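Local coordinates for protein F-93 (Sulfolobus virus 1, PDB 1TBX) that probably acts as a homodimeric winged-helix transcription factor that recognises a palindromic or pseudo-palindromic DNA target, at residues T4-Y16 / V32-A46. Residues are numbered along the deposited sequence; the frame is centred on the assembly and turned at random.
Sequences TPFFYPEAIVLAY and VNAEFPMSTATFYDA
Thr-4 meets Phe-36 with its methyl, CG2 lying 3.9 Å from CD2 of the ring, the two side chains crossing at about a right angle. Where helix 9-16 begins, just after Tyr-8 at the N-cap, Pro-9 turns its ring toward residues 32-46: CB packs on CB of Ala-46, while CG rests against OG1 of Thr-42. The selenomethionine methyl of Met-38 also lies near Pro-9 and Val-13, but it sits too close to Phe-43 in the model, so these contacts are doubtful. At Glu-10 the backbones come close, its CA 4.7 Å from that of Ala-46, a spacing that the small alanine side chain permits. Two residues on, Ile-12 covers one face of the Phe-36 ring with CG1, and its other branch, CG2, reaches both CD1 of that ring and CG1 of Val-32. Val-13 packs against helix 40-46: its chi1 of 172° sets CG2 anti to the carbonyl carbon, where it touches CB of Ala-46. Val-13 CG2 also lies 3.9 Å from Phe-43 CD1. Tyr-16 closes the row. Its CB sits 3.6 Å from CG2 of Val-32, and its hydroxyl reaches the edge of Phe-36, OH to CE1 3.4 Å, beside the carboxylate of Glu-35, to which the angle is too poor for a bond. Lys-81 of helix 71-94 makes a cation-pi contact with the Tyr-16 ring. Within 32-46, Met-38 N donates to a lone pair of Asn-33 OD1 (3.0 Å), a polar link across the turn that carries Phe-36 and Met-38. The axes of segments 9-16 and 40-46 approach to 9.0 Å and cross at -72°, that turn linking helix 25-33 to helix 40-46; this three-helix core, built around a helix-turn-helix, is typical of the winged-helix DNA-binding fold.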
ATOM      1  N   THR A   4       8.485  -0.542  -7.023  1.00 51.99           N
ATOM      2  CA  THR A   4       7.847  -1.035  -5.778  1.00 44.07           C
ATOM      3  C   THR A   4       6.333  -1.200  -5.922  1.00 38.00           C
ATOM      4  O   THR A   4       5.614  -0.201  -6.086  1.00 35.83           O
ATOM      5  CB  THR A   4       8.209  -0.150  -4.554  1.00 44.17           C
ATOM      6  OG1 THR A   4       9.617  -0.267  -4.316  1.00 48.47           O
ATOM      7  CG2 THR A   4       7.596  -0.690  -3.249  1.00 29.42           C
ATOM      8  N   PRO A   5       5.869  -2.455  -5.890  1.00 33.94           N
ATOM      9  CA  PRO A   5       4.424  -2.785  -5.739  1.00 35.38           C
ATOM     10  C   PRO A   5       4.193  -2.434  -4.283  1.00 38.13           C
ATOM     11  O   PRO A   5       5.137  -2.648  -3.518  1.00 46.89           O
ATOM     12  CB  PRO A   5       4.396  -4.290  -5.940  1.00 36.83           C
ATOM     13  CG  PRO A   5       5.818  -4.693  -6.347  1.00 31.90           C
ATOM     14  CD  PRO A   5       6.741  -3.646  -5.913  1.00 26.88           C
ATOM     15  N   PHE A   6       3.089  -1.930  -3.780  1.00 36.55           N
ATOM     16  CA  PHE A   6       1.725  -2.265  -3.839  1.00 30.28           C
ATOM     17  C   PHE A   6       1.376  -0.931  -3.128  1.00 35.57           C
ATOM     18  O   PHE A   6       0.210  -0.528  -3.000  1.00 39.83           O
ATOM     19  CB  PHE A   6       1.496  -3.318  -2.756  1.00 22.02           C
ATOM     20  CG  PHE A   6       1.537  -4.744  -3.241  1.00 26.21           C
ATOM     21  CD1 PHE A   6       2.741  -5.386  -3.477  1.00 26.14           C
ATOM     22  CD2 PHE A   6       0.358  -5.464  -3.430  1.00 22.84           C
ATOM     23  CE1 PHE A   6       2.775  -6.711  -3.933  1.00 26.44           C
ATOM     24  CE2 PHE A   6       0.391  -6.769  -3.869  1.00 24.33           C
ATOM     25  CZ  PHE A   6       1.610  -7.399  -4.118  1.00 23.51           C
ATOM     26  N   PHE A   7       2.445  -0.296  -2.605  1.00 34.91           N
ATOM     27  CA  PHE A   7       2.426   0.958  -1.864  1.00 29.62           C
ATOM     28  C   PHE A   7       3.096   2.056  -2.664  1.00 31.35           C
ATOM     29  O   PHE A   7       4.164   1.883  -3.245  1.00 32.04           O
ATOM     30  CB  PHE A   7       3.196   0.827  -0.539  1.00 30.36           C
ATOM     31  CG  PHE A   7       2.931  -0.460   0.198  1.00 29.88           C
ATOM     32  CD1 PHE A   7       3.804  -1.534   0.073  1.00 26.07           C
ATOM     33  CD2 PHE A   7       1.795  -0.615   0.984  1.00 23.32           C
ATOM     34  CE1 PHE A   7       3.569  -2.747   0.754  1.00 27.44           C
ATOM     35  CE2 PHE A   7       1.544  -1.837   1.662  1.00 26.64           C
ATOM     36  CZ  PHE A   7       2.440  -2.904   1.543  1.00 22.76           C
ATOM     37  N   TYR A   8       2.453   3.202  -2.685  1.00 28.20           N
ATOM     38  CA  TYR A   8       3.046   4.396  -3.214  1.00 28.84           C
ATOM     39  C   TYR A   8       4.039   4.959  -2.194  1.00 28.58           C
ATOM     40  O   TYR A   8       4.064   4.514  -1.037  1.00 33.56           O
ATOM     41  CB  TYR A   8       1.942   5.402  -3.430  1.00 28.81           C
ATOM     42  CG  TYR A   8       1.198   5.275  -4.724  1.00 36.36           C
ATOM     43  CD1 TYR A   8      -0.046   4.626  -4.787  1.00 41.60           C
ATOM     44  CD2 TYR A   8       1.697   5.833  -5.878  1.00 35.02           C
ATOM     45  CE1 TYR A   8      -0.754   4.555  -5.974  1.00 36.22           C
ATOM     46  CE2 TYR A   8       1.010   5.759  -7.052  1.00 38.51           C
ATOM     47  CZ  TYR A   8      -0.212   5.126  -7.109  1.00 39.46           C
ATOM     48  OH  TYR A   8      -0.874   5.086  -8.328  1.00 41.52           O
ATOM     49  N   PRO A   9       4.853   5.937  -2.603  1.00 27.13           N
ATOM     50  CA  PRO A   9       5.815   6.561  -1.678  1.00 26.00           C
ATOM     51  C   PRO A   9       5.216   7.165  -0.417  1.00 28.80           C
ATOM     52  O   PRO A   9       5.768   7.002   0.682  1.00 29.31           O
ATOM     53  CB  PRO A   9       6.466   7.625  -2.528  1.00 23.79           C
ATOM     54  CG  PRO A   9       6.454   6.964  -3.888  1.00 25.56           C
ATOM     55  CD  PRO A   9       4.997   6.443  -3.984  1.00 18.63           C
ATOM     56  N   GLU A  10       4.094   7.844  -0.568  1.00 26.95           N
ATOM     57  CA  GLU A  10       3.411   8.446   0.563  1.00 22.71           C
ATOM     58  C   GLU A  10       3.154   7.402   1.652  1.00 28.01           C
ATOM     59  O   GLU A  10       3.312   7.673   2.858  1.00 25.59           O
ATOM     60  CB  GLU A  10       2.132   9.006   0.007  1.00 24.77           C
ATOM     61  CG  GLU A  10       2.200   8.981  -1.520  1.00 32.98           C
ATOM     62  CD  GLU A  10       0.962   8.387  -2.136  1.00 36.14           C
ATOM     63  OE1 GLU A  10       0.069   8.048  -1.364  1.00 51.72           O
ATOM     64  OE2 GLU A  10       0.844   8.269  -3.378  1.00 42.93           O
ATOM     65  N   ALA A  11       2.791   6.186   1.223  1.00 29.65           N
ATOM     66  CA  ALA A  11       2.574   5.086   2.161  1.00 27.55           C
ATOM     67  C   ALA A  11       3.867   4.668   2.867  1.00 27.21           C
ATOM     68  O   ALA A  11       3.895   4.527   4.086  1.00 29.80           O
ATOM     69  CB  ALA A  11       1.909   3.901   1.463  1.00 27.28           C
ATOM     70  N   ILE A  12       4.943   4.459   2.118  1.00 24.73           N
ATOM     71  CA  ILE A  12       6.195   4.065   2.762  1.00 23.51           C
ATOM     72  C   ILE A  12       6.671   5.137   3.756  1.00 26.17           C
ATOM     73  O   ILE A  12       6.943   4.819   4.931  1.00 24.36           O
ATOM     74  CB  ILE A  12       7.265   3.778   1.723  1.00 22.00           C
ATOM     75  CG1 ILE A  12       6.767   2.661   0.821  1.00 26.86           C
ATOM     76  CG2 ILE A  12       8.537   3.338   2.393  1.00 14.33           C
ATOM     77  CD1 ILE A  12       7.410   2.640  -0.524  1.00 26.17           C
ATOM     78  N   VAL A  13       6.746   6.387   3.283  1.00 23.31           N
ATOM     79  CA  VAL A  13       7.261   7.499   4.039  1.00 18.14           C
ATOM     80  C   VAL A  13       6.426   7.602   5.294  1.00 24.11           C
ATOM     81  O   VAL A  13       6.951   7.637   6.390  1.00 30.17           O
ATOM     82  CB  VAL A  13       7.171   8.772   3.227  1.00 23.61           C
ATOM     83  CG1 VAL A  13       7.527   9.971   4.110  1.00 14.49           C
ATOM     84  CG2 VAL A  13       8.071   8.676   1.876  1.00  9.55           C
ATOM     85  N   LEU A  14       5.116   7.548   5.162  1.00 23.68           N
ATOM     86  CA  LEU A  14       4.267   7.593   6.341  1.00 24.74           C
ATOM     87  C   LEU A  14       4.575   6.485   7.384  1.00 27.91           C
ATOM     88  O   LEU A  14       4.723   6.754   8.585  1.00 26.44           O
ATOM     89  CB  LEU A  14       2.791   7.553   5.904  1.00 27.60           C
ATOM     90  CG  LEU A  14       1.818   8.065   6.967  1.00 29.11           C
ATOM     91  CD1 LEU A  14       2.297   9.425   7.434  1.00 23.89           C
ATOM     92  CD2 LEU A  14       0.358   8.095   6.458  1.00 23.90           C
ATOM     93  N   ALA A  15       4.661   5.243   6.917  1.00 26.89           N
ATOM     94  CA  ALA A  15       4.936   4.093   7.771  1.00 25.17           C
ATOM     95  C   ALA A  15       6.244   4.296   8.500  1.00 27.88           C
ATOM     96  O   ALA A  15       6.334   4.067   9.694  1.00 34.09           O
ATOM     97  CB  ALA A  15       5.025   2.848   6.936  1.00 22.52           C
ATOM     98  N   TYR A  16       7.261   4.753   7.782  1.00 27.22           N
ATOM     99  CA  TYR A  16       8.584   4.891   8.371  1.00 25.41           C
ATOM    100  C   TYR A  16       8.673   5.979   9.431  1.00 26.16           C
ATOM    101  O   TYR A  16       9.509   5.914  10.351  1.00 27.09           O
ATOM    102  CB  TYR A  16       9.613   5.085   7.276  1.00 26.40           C
ATOM    103  CG  TYR A  16      10.029   3.743   6.770  1.00 33.71           C
ATOM    104  CD1 TYR A  16       9.170   2.960   5.962  1.00 33.18           C
ATOM    105  CD2 TYR A  16      11.259   3.194   7.164  1.00 36.01           C
ATOM    106  CE1 TYR A  16       9.574   1.670   5.534  1.00 36.54           C
ATOM    107  CE2 TYR A  16      11.675   1.921   6.740  1.00 31.09           C
ATOM    108  CZ  TYR A  16      10.846   1.169   5.935  1.00 37.76           C
ATOM    109  OH  TYR A  16      11.309  -0.074   5.567  1.00 36.73           O
ATOM    110  N   VAL A  32      14.262   5.432   4.647  1.00 26.13           N
ATOM    111  CA  VAL A  32      13.285   4.924   3.709  1.00 23.50           C
ATOM    112  C   VAL A  32      14.060   4.326   2.545  1.00 28.20           C
ATOM    113  O   VAL A  32      13.888   3.146   2.169  1.00 30.50           O
ATOM    114  CB  VAL A  32      12.323   6.060   3.223  1.00 22.18           C
ATOM    115  CG1 VAL A  32      11.613   5.708   1.944  1.00 20.78           C
ATOM    116  CG2 VAL A  32      11.276   6.374   4.297  1.00 22.34           C
ATOM    117  N   ASN A  33      14.957   5.133   1.998  1.00 27.05           N
ATOM    118  CA  ASN A  33      15.688   4.749   0.831  1.00 24.60           C
ATOM    119  C   ASN A  33      16.560   3.479   0.983  1.00 24.85           C
ATOM    120  O   ASN A  33      16.696   2.692   0.036  1.00 26.12           O
ATOM    121  CB  ASN A  33      16.478   5.938   0.376  1.00 19.03           C
ATOM    122  CG  ASN A  33      17.270   5.630  -0.821  1.00 20.82           C
ATOM    123  OD1 ASN A  33      16.730   5.479  -1.919  1.00 24.40           O
ATOM    124  ND2 ASN A  33      18.566   5.451  -0.625  1.00 17.06           N
ATOM    125  N   ALA A  34      17.123   3.300   2.179  1.00 23.06           N
ATOM    126  CA  ALA A  34      17.864   2.100   2.600  1.00 22.15           C
ATOM    127  C   ALA A  34      17.054   0.804   2.479  1.00 26.81           C
ATOM    128  O   ALA A  34      17.641  -0.267   2.488  1.00 32.54           O
ATOM    129  CB  ALA A  34      18.357   2.264   4.061  1.00 14.40           C
ATOM    130  N   GLU A  35      15.726   0.896   2.372  1.00 25.30           N
ATOM    131  CA  GLU A  35      14.867  -0.286   2.326  1.00 28.39           C
ATOM    132  C   GLU A  35      13.974  -0.337   1.105  1.00 29.05           C
ATOM    133  O   GLU A  35      13.692  -1.398   0.593  1.00 33.58           O
ATOM    134  CB  GLU A  35      13.927  -0.275   3.518  1.00 29.11           C
ATOM    135  CG  GLU A  35      14.619  -0.302   4.855  1.00 34.29           C
ATOM    136  CD  GLU A  35      14.256  -1.515   5.671  1.00 31.97           C
ATOM    137  OE1 GLU A  35      13.656  -2.463   5.118  1.00 50.80           O
ATOM    138  OE2 GLU A  35      14.589  -1.542   6.861  1.00 34.62           O
ATOM    139  N   PHE A  36      13.482   0.820   0.698  1.00 29.17           N
ATOM    140  CA  PHE A  36      12.622   0.973  -0.440  1.00 23.90           C
ATOM    141  C   PHE A  36      13.179   2.087  -1.312  1.00 25.82           C
ATOM    142  O   PHE A  36      12.669   3.211  -1.259  1.00 26.92           O
ATOM    143  CB  PHE A  36      11.265   1.397   0.068  1.00 24.43           C
ATOM    144  CG  PHE A  36      10.516   0.300   0.694  1.00 28.56           C
ATOM    145  CD1 PHE A  36      10.458   0.193   2.076  1.00 26.12           C
ATOM    146  CD2 PHE A  36       9.874  -0.660  -0.098  1.00 24.28           C
ATOM    147  CE1 PHE A  36       9.768  -0.838   2.662  1.00 23.02           C
ATOM    148  CE2 PHE A  36       9.192  -1.694   0.479  1.00 23.16           C
ATOM    149  CZ  PHE A  36       9.131  -1.789   1.877  1.00 23.67           C
ATOM    150  N   PRO A  37      14.210   1.812  -2.112  1.00 27.30           N
ATOM    151  CA  PRO A  37      14.911   2.890  -2.871  1.00 29.18           C
ATOM    152  C   PRO A  37      13.957   3.835  -3.618  1.00 29.31           C
ATOM    153  O   PRO A  37      13.076   3.393  -4.359  1.00 32.21           O
ATOM    154  CB  PRO A  37      15.748   2.131  -3.889  1.00 20.15           C
ATOM    155  CG  PRO A  37      15.984   0.806  -3.219  1.00 26.47           C
ATOM    156  CD  PRO A  37      14.756   0.475  -2.397  1.00 20.30           C
HETATM  157  N   MSE A  38      14.075   5.127  -3.362  1.00 29.51           N
HETATM  158  CA  MSE A  38      13.373   6.082  -4.184  1.00 26.53           C
HETATM  159  C   MSE A  38      14.252   7.298  -4.369  1.00 27.68           C
HETATM  160  O   MSE A  38      15.305   7.442  -3.715  1.00 27.23           O
HETATM  161  CB  MSE A  38      12.010   6.421  -3.606  1.00 21.05           C
HETATM  162  CG  MSE A  38      11.990   7.552  -2.636  1.00 32.83           C
HETATM  163 SE   MSE A  38      10.610   7.318  -1.264  1.00 41.69          SE
HETATM  164  CE  MSE A  38       9.350   8.689  -1.606  1.00 47.90           C
ATOM    165  N   SER A  39      13.865   8.168  -5.291  1.00 26.48           N
ATOM    166  CA  SER A  39      14.674   9.354  -5.477  1.00 18.45           C
ATOM    167  C   SER A  39      14.228  10.385  -4.447  1.00 23.72           C
ATOM    168  O   SER A  39      13.159  10.219  -3.776  1.00 23.14           O
ATOM    169  CB  SER A  39      14.517   9.867  -6.880  1.00 12.70           C
ATOM    170  OG  SER A  39      13.234  10.406  -7.118  1.00 13.48           O
ATOM    171  N   THR A  40      15.047  11.425  -4.315  1.00 20.81           N
ATOM    172  CA  THR A  40      14.722  12.575  -3.480  1.00 23.95           C
ATOM    173  C   THR A  40      13.540  13.320  -4.102  1.00 24.05           C
ATOM    174  O   THR A  40      12.634  13.732  -3.390  1.00 29.02           O
ATOM    175  CB  THR A  40      15.913  13.519  -3.365  1.00 24.11           C
ATOM    176  OG1 THR A  40      16.264  13.963  -4.693  1.00 27.68           O
ATOM    177  CG2 THR A  40      17.185  12.789  -2.795  1.00 13.36           C
ATOM    178  N   ALA A  41      13.532  13.485  -5.423  1.00 23.04           N
ATOM    179  CA  ALA A  41      12.330  14.003  -6.071  1.00 22.22           C
ATOM    180  C   ALA A  41      11.112  13.190  -5.569  1.00 23.59           C
ATOM    181  O   ALA A  41      10.201  13.748  -4.926  1.00 26.47           O
ATOM    182  CB  ALA A  41      12.433  13.975  -7.613  1.00 10.62           C
ATOM    183  N   THR A  42      11.075  11.876  -5.827  1.00 25.22           N
ATOM    184  CA  THR A  42       9.914  11.155  -5.378  1.00 19.29           C
ATOM    185  C   THR A  42       9.692  11.282  -3.843  1.00 24.02           C
ATOM    186  O   THR A  42       8.559  11.512  -3.428  1.00 26.98           O
ATOM    187  CB  THR A  42       9.650   9.709  -6.060  1.00 20.27           C
ATOM    188  OG1 THR A  42       9.293   8.717  -5.057  1.00 21.62           O
ATOM    189  CG2 THR A  42      10.797   9.097  -6.927  1.00  4.89           C
ATOM    190  N   PHE A  43      10.754  11.227  -3.018  1.00 24.91           N
ATOM    191  CA  PHE A  43      10.568  11.339  -1.543  1.00 25.19           C
ATOM    192  C   PHE A  43       9.940  12.647  -1.111  1.00 26.65           C
ATOM    193  O   PHE A  43       9.007  12.630  -0.309  1.00 23.28           O
ATOM    194  CB  PHE A  43      11.863  11.101  -0.746  1.00 25.88           C
ATOM    195  CG  PHE A  43      11.753  11.414   0.736  1.00 21.94           C
ATOM    196  CD1 PHE A  43      11.524  10.405   1.656  1.00 20.25           C
ATOM    197  CD2 PHE A  43      11.920  12.742   1.219  1.00 23.58           C
ATOM    198  CE1 PHE A  43      11.417  10.681   3.064  1.00 20.29           C
ATOM    199  CE2 PHE A  43      11.797  13.045   2.625  1.00 17.81           C
ATOM    200  CZ  PHE A  43      11.558  12.019   3.541  1.00 16.85           C
ATOM    201  N   TYR A  44      10.463  13.765  -1.633  1.00 24.99           N
ATOM    202  CA  TYR A  44       9.961  15.103  -1.286  1.00 26.18           C
ATOM    203  C   TYR A  44       8.549  15.311  -1.807  1.00 24.28           C
ATOM    204  O   TYR A  44       7.724  15.919  -1.135  1.00 26.59           O
ATOM    205  CB  TYR A  44      10.955  16.249  -1.638  1.00 23.99           C
ATOM    206  CG  TYR A  44      12.010  16.379  -0.534  1.00 28.80           C
ATOM    207  CD1 TYR A  44      13.231  15.727  -0.618  1.00 31.82           C
ATOM    208  CD2 TYR A  44      11.748  17.084   0.627  1.00 30.92           C
ATOM    209  CE1 TYR A  44      14.179  15.792   0.439  1.00 31.29           C
ATOM    210  CE2 TYR A  44      12.686  17.173   1.659  1.00 33.80           C
ATOM    211  CZ  TYR A  44      13.893  16.514   1.562  1.00 31.72           C
ATOM    212  OH  TYR A  44      14.818  16.608   2.578  1.00 36.10           O
ATOM    213  N   ASP A  45       8.234  14.729  -2.952  1.00 23.19           N
ATOM    214  CA  ASP A  45       6.869  14.804  -3.430  1.00 25.98           C
ATOM    215  C   ASP A  45       5.933  14.199  -2.389  1.00 26.97           C
ATOM    216  O   ASP A  45       4.885  14.773  -2.068  1.00 26.95           O
ATOM    217  CB  ASP A  45       6.745  14.084  -4.744  1.00 28.51           C
ATOM    218  CG  ASP A  45       6.750  15.021  -5.896  1.00 35.92           C
ATOM    219  OD1 ASP A  45       7.022  16.250  -5.714  1.00 35.68           O
ATOM    220  OD2 ASP A  45       6.481  14.607  -7.044  1.00 43.66           O
ATOM    221  N   ALA A  46       6.349  13.065  -1.834  1.00 19.75           N
ATOM    222  CA  ALA A  46       5.590  12.420  -0.803  1.00 21.35           C
ATOM    223  C   ALA A  46       5.522  13.261   0.495  1.00 26.62           C
ATOM    224  O   ALA A  46       4.454  13.337   1.136  1.00 30.64           O
ATOM    225  CB  ALA A  46       6.146  11.002  -0.539  1.00 18.14           C
TER